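Local atomic coordinates of disulfide bond protein A (Staphylococcus aureus, PDB entry 3BCI), a protein that probably works as a thiol:disulfide oxidoreductase of the thioredoxin family, exchanging disulfides with other proteins during oxidative folding. Residues 16-21 / 50-55; 22-27 / 91-96. All coordinates share one frame; numbering follows the deposited sequence.

Contact 1 of 2, residues 16-21 / 50-55; sequences VVYGDY and QFVNLA
Val17, Gly19, Gln50 and Val52 carry the backbone ladder between strands 14-19 and 48-53; residues 16-19 and 50-53 run parallel, their axes 21° apart. Val17 N donates to Gln50 O at 2.9 Å, Val17 O accepts from Val52 N, Gly19 N donates to Val52 O, and Leu54 N, just beyond its strand, makes the last bond, to Gly19 O at 2.8 Å. The pair frames the beta-alpha-beta unit of the thioredoxin fold, with helix 24-42 as its crossover.

The face of Val17, Gly19, Phe51 and Asn53 is buried. Phe51 CG is anti to the backbone N (chi1 180°), and the ring crosses to the first strand, where CZ lies 3.9 Å from Asp20 N. Its CE2 comes over one face of the Tyr21 ring, toward the rim, 4.0 Å from Tyr21 CZ; the two ring planes are 44° apart. Phe87 of helix 79-88 meets the Tyr21 ring and touches the Phe51 side chain. Tyr21 OH is hydrogen-bonded to Ser68 OG and Gln83 NE2. The other face holds the closer fit: Val52 CB sits 3.5 Å from Tyr18 CD1, Val16 CG1 packs on Val52 CG2 and over one face of the Tyr18 ring, Leu54 CD1 approaches that ring's edge, and helix 130-144 packs on Tyr18. Looser is the partly exposed Gln50 side chain, whose OE1 comes only within 4.0 Å of Val16 CG2.

Beyond the ladder the chemistry turns polar. Asn53 OD1 closes an Asx turn by accepting Ala55 N at 2.8 Å, while water 1 joins Asn53 ND2 to Asp20 OD1. Asp20 OD1 also accepts Lys22 N, and OD2 accepts Phe56 N and Ser61 OG; the buried carboxylate is therefore held at both oxygens, tying together the loops that leave the two strands.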
# COMPACT_ATOMS: atom_id res chain seq x y z
N VAL A 16 0.52 8.56 6.55
CA VAL A 16 1.05 8.23 5.24
C VAL A 16 2.30 7.37 5.36
O VAL A 16 3.23 7.71 6.10
CB VAL A 16 1.42 9.49 4.43
CG1 VAL A 16 1.91 9.09 3.04
CG2 VAL A 16 0.22 10.42 4.32
N VAL A 17 2.32 6.26 4.63
CA VAL A 17 3.47 5.37 4.62
C VAL A 17 3.97 5.31 3.18
O VAL A 17 3.20 5.02 2.27
CB VAL A 17 3.10 3.94 5.10
CG1 VAL A 17 4.27 2.97 4.83
CG2 VAL A 17 2.79 3.96 6.59
N TYR A 18 5.25 5.61 3.00
CA TYR A 18 5.88 5.58 1.69
C TYR A 18 6.65 4.28 1.56
O TYR A 18 7.37 3.89 2.47
CB TYR A 18 6.85 6.76 1.54
CG TYR A 18 6.18 8.10 1.44
CD1 TYR A 18 5.74 8.59 0.20
CD2 TYR A 18 5.99 8.90 2.57
CE1 TYR A 18 5.15 9.84 0.09
CE2 TYR A 18 5.40 10.16 2.47
CZ TYR A 18 4.99 10.62 1.23
OH TYR A 18 4.44 11.88 1.13
N GLY A 19 6.48 3.60 0.43
CA GLY A 19 7.19 2.35 0.24
C GLY A 19 7.05 1.72 -1.14
O GLY A 19 6.78 2.40 -2.13
N ASP A 20 7.25 0.41 -1.19
CA ASP A 20 7.17 -0.36 -2.42
C ASP A 20 6.94 -1.80 -1.99
O ASP A 20 7.57 -2.26 -1.04
CB ASP A 20 8.49 -0.24 -3.20
CG ASP A 20 8.43 -0.86 -4.58
OD1 ASP A 20 7.87 -1.97 -4.72
OD2 ASP A 20 8.94 -0.24 -5.54
N TYR A 21 6.05 -2.51 -2.68
CA TYR A 21 5.76 -3.90 -2.32
C TYR A 21 6.98 -4.81 -2.47
O TYR A 21 7.02 -5.89 -1.89
CB TYR A 21 4.61 -4.44 -3.18
CG TYR A 21 3.25 -3.93 -2.76
CD1 TYR A 21 2.73 -4.24 -1.51
CD2 TYR A 21 2.50 -3.11 -3.61
CE1 TYR A 21 1.50 -3.75 -1.10
CE2 TYR A 21 1.26 -2.61 -3.21
CZ TYR A 21 0.77 -2.94 -1.95
OH TYR A 21 -0.45 -2.45 -1.54
N GLN A 50 -2.92 6.16 4.15
CA GLN A 50 -2.56 6.26 2.74
C GLN A 50 -1.20 5.63 2.50
O GLN A 50 -0.23 5.94 3.20
CB GLN A 50 -2.53 7.72 2.27
CG GLN A 50 -1.97 7.89 0.85
CD GLN A 50 -2.07 9.31 0.33
OE1 GLN A 50 -2.15 10.27 1.10
NE2 GLN A 50 -2.06 9.46 -0.99
N PHE A 51 -1.14 4.74 1.52
CA PHE A 51 0.11 4.08 1.16
C PHE A 51 0.54 4.70 -0.16
O PHE A 51 -0.23 4.69 -1.13
CB PHE A 51 -0.11 2.57 1.00
CG PHE A 51 1.14 1.81 0.62
CD1 PHE A 51 2.19 1.69 1.51
CD2 PHE A 51 1.26 1.23 -0.64
CE1 PHE A 51 3.35 1.00 1.16
CE2 PHE A 51 2.41 0.53 -1.00
CZ PHE A 51 3.46 0.42 -0.10
N VAL A 52 1.74 5.27 -0.19
CA VAL A 52 2.25 5.88 -1.42
C VAL A 52 3.38 4.99 -1.91
O VAL A 52 4.43 4.90 -1.28
CB VAL A 52 2.79 7.31 -1.17
CG1 VAL A 52 3.28 7.91 -2.48
CG2 VAL A 52 1.70 8.18 -0.57
N ASN A 53 3.15 4.34 -3.05
CA ASN A 53 4.10 3.40 -3.64
C ASN A 53 5.06 4.08 -4.62
O ASN A 53 4.64 4.53 -5.68
CB ASN A 53 3.33 2.31 -4.37
CG ASN A 53 4.17 1.09 -4.66
OD1 ASN A 53 5.35 1.19 -4.98
ND2 ASN A 53 3.55 -0.09 -4.56
N LEU A 54 6.34 4.13 -4.27
CA LEU A 54 7.32 4.76 -5.16
C LEU A 54 7.60 3.93 -6.42
O LEU A 54 8.17 4.44 -7.38
CB LEU A 54 8.64 5.03 -4.41
CG LEU A 54 8.71 6.31 -3.57
CD1 LEU A 54 7.83 6.18 -2.33
CD2 LEU A 54 10.16 6.57 -3.16
N ALA A 55 7.19 2.66 -6.41
CA ALA A 55 7.39 1.75 -7.55
C ALA A 55 8.76 1.96 -8.17
O ALA A 55 8.87 2.24 -9.37
CB ALA A 55 6.30 1.98 -8.59
O HOH W 1 5.17 -2.24 -5.89

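Contact 2 of 2, residues 22-27 / 91-96; sequences KCPYCK and QDENKE
Lys22 reaches Glu93 and Lys95 in a small polar contact at the protein surface, between the start of helix 24-42 and the loop that links helices 79-88 and 100-108. The lysine is buried, whereas much of the facing loop is exposed. Its chain bends at chi3 (71°), which turns CE out of the extended line, and NZ beyond it donates to Lys95 O at 2.8 Å and to Glu93 O at 3.1 Å. In both bonds the nitrogen stands above the carbonyl plane, by 40° at Lys95 and 45° at Glu93. NZ also makes a salt bridge with Asp60 OD1 and a hydrogen bond with Leu57 O.

The lysine immediately precedes the Cys23-Pro24-Tyr25-Cys26 motif, a CxxC at a helix start as in thioredoxins, with Cys23 at the N-cap. The disulfide Cys23-Cys26 is known in this protein, although in the conformers given here Cys23 SG and Cys26 SG are 3.2 Å apart. In residues 91-96, a type I turn closed by Lys95 N to Asp92 O (3.0 Å) presents the Glu93 carbonyl, and Asp92 OD2 takes Asn94 N from above the carboxylate plane in an Asx turn. Water 2 adds a second link, donating to Lys22 O at 2.7 Å and to Gln91 O at 2.9 Å.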
# COMPACT_ATOMS: atom_id res chain seq x y z
N LYS A 22 7.97 -4.37 -3.24
CA LYS A 22 9.19 -5.16 -3.46
C LYS A 22 10.28 -4.83 -2.45
O LYS A 22 11.34 -5.46 -2.45
CB LYS A 22 9.73 -4.91 -4.86
CG LYS A 22 8.78 -5.33 -5.98
CD LYS A 22 9.45 -5.26 -7.35
CE LYS A 22 10.48 -6.37 -7.53
NZ LYS A 22 11.19 -6.23 -8.84
N CYS A 23 10.01 -3.85 -1.61
CA CYS A 23 10.97 -3.44 -0.60
C CYS A 23 10.94 -4.28 0.66
O CYS A 23 9.91 -4.37 1.35
CB CYS A 23 10.77 -1.97 -0.26
SG CYS A 23 11.79 -1.36 1.06
N PRO A 24 12.07 -4.91 0.99
CA PRO A 24 12.19 -5.77 2.17
C PRO A 24 11.86 -5.10 3.49
O PRO A 24 11.16 -5.69 4.32
CB PRO A 24 13.65 -6.24 2.12
CG PRO A 24 13.96 -6.21 0.65
CD PRO A 24 13.33 -4.92 0.22
N TYR A 25 12.34 -3.88 3.68
CA TYR A 25 12.08 -3.17 4.93
C TYR A 25 10.62 -2.74 5.03
O TYR A 25 10.08 -2.63 6.12
CB TYR A 25 13.00 -1.95 5.05
CG TYR A 25 14.44 -2.31 5.41
CD1 TYR A 25 14.82 -3.64 5.57
CD2 TYR A 25 15.40 -1.31 5.57
CE1 TYR A 25 16.14 -3.97 5.89
CE2 TYR A 25 16.72 -1.64 5.89
CZ TYR A 25 17.08 -2.97 6.05
OH TYR A 25 18.38 -3.29 6.37
N CYS A 26 10.00 -2.49 3.88
CA CYS A 26 8.59 -2.09 3.84
C CYS A 26 7.75 -3.29 4.30
O CYS A 26 6.70 -3.14 4.93
CB CYS A 26 8.19 -1.67 2.43
SG CYS A 26 8.94 -0.14 1.88
N LYS A 27 8.22 -4.49 3.98
CA LYS A 27 7.53 -5.72 4.36
C LYS A 27 7.59 -5.82 5.89
O LYS A 27 6.63 -6.23 6.54
CB LYS A 27 8.23 -6.92 3.71
CG LYS A 27 7.76 -8.29 4.15
CD LYS A 27 8.50 -9.38 3.36
CE LYS A 27 8.08 -10.78 3.77
NZ LYS A 27 8.55 -11.13 5.14
N GLN A 91 9.30 -11.66 -2.97
CA GLN A 91 10.44 -12.47 -3.40
C GLN A 91 11.66 -11.57 -3.48
O GLN A 91 11.63 -10.43 -3.01
CB GLN A 91 10.17 -13.08 -4.78
CG GLN A 91 9.09 -14.15 -4.83
CD GLN A 91 9.51 -15.43 -4.13
OE1 GLN A 91 10.66 -15.87 -4.25
NE2 GLN A 91 8.58 -16.04 -3.41
N ASP A 92 12.73 -12.07 -4.08
CA ASP A 92 13.95 -11.29 -4.23
C ASP A 92 13.57 -10.05 -5.02
O ASP A 92 12.84 -10.15 -6.01
CB ASP A 92 15.01 -12.07 -5.00
CG ASP A 92 16.36 -11.39 -4.99
OD1 ASP A 92 17.02 -11.41 -3.93
OD2 ASP A 92 16.75 -10.82 -6.03
N GLU A 93 14.05 -8.89 -4.60
CA GLU A 93 13.72 -7.65 -5.28
C GLU A 93 14.31 -7.55 -6.68
O GLU A 93 13.94 -6.66 -7.45
CB GLU A 93 14.17 -6.46 -4.44
CG GLU A 93 15.67 -6.26 -4.40
CD GLU A 93 16.07 -5.28 -3.34
OE1 GLU A 93 16.20 -5.69 -2.17
OE2 GLU A 93 16.22 -4.09 -3.67
N ASN A 94 15.24 -8.44 -7.01
CA ASN A 94 15.84 -8.42 -8.34
C ASN A 94 15.00 -9.21 -9.33
O ASN A 94 15.25 -9.18 -10.53
CB ASN A 94 17.27 -8.96 -8.30
CG ASN A 94 18.22 -8.01 -7.59
OD1 ASN A 94 18.28 -6.82 -7.90
ND2 ASN A 94 18.97 -8.54 -6.62
N LYS A 95 14.00 -9.91 -8.81
CA LYS A 95 13.09 -10.69 -9.64
C LYS A 95 11.85 -9.84 -9.92
O LYS A 95 11.42 -9.06 -9.07
CB LYS A 95 12.62 -11.95 -8.90
CG LYS A 95 13.67 -13.02 -8.68
CD LYS A 95 13.08 -14.13 -7.82
CE LYS A 95 14.02 -15.32 -7.68
NZ LYS A 95 14.17 -16.05 -8.96
N GLU A 96 11.28 -10.00 -11.10
CA GLU A 96 10.06 -9.27 -11.44
C GLU A 96 8.92 -10.21 -11.05
O GLU A 96 8.18 -10.70 -11.90
CB GLU A 96 10.00 -8.98 -12.95
CG GLU A 96 11.25 -8.32 -13.50
CD GLU A 96 11.10 -7.89 -14.94
OE1 GLU A 96 10.26 -8.49 -15.66
OE2 GLU A 96 11.82 -6.97 -15.37
O HOH W 2 10.98 -7.75 -3.74

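How the contacts relate
Contact 1 belongs to the core, its centre about 5 Å from the centre of the chain, whereas contact 2 lies at the surface, its centre about 14 Å from the same point. Strand 14-19 leads through residues 20-23 into helix 24-42: contact 1 pairs the two strands of the beta-alpha-beta unit, whereas contact 2 joins the start of its helix to a loop outside it. Their centres are about 13 Å apart, yet they touch where Gly19 and Asp20 pack near Cys26 SG, at least in one of that cysteine's two conformers. The chemistry follows the depth: regular strand-to-strand bonds and aromatic packing inside, then one lysine and a water holding an irregular loop outside, over a buried area of 210 Å² against 589 Å².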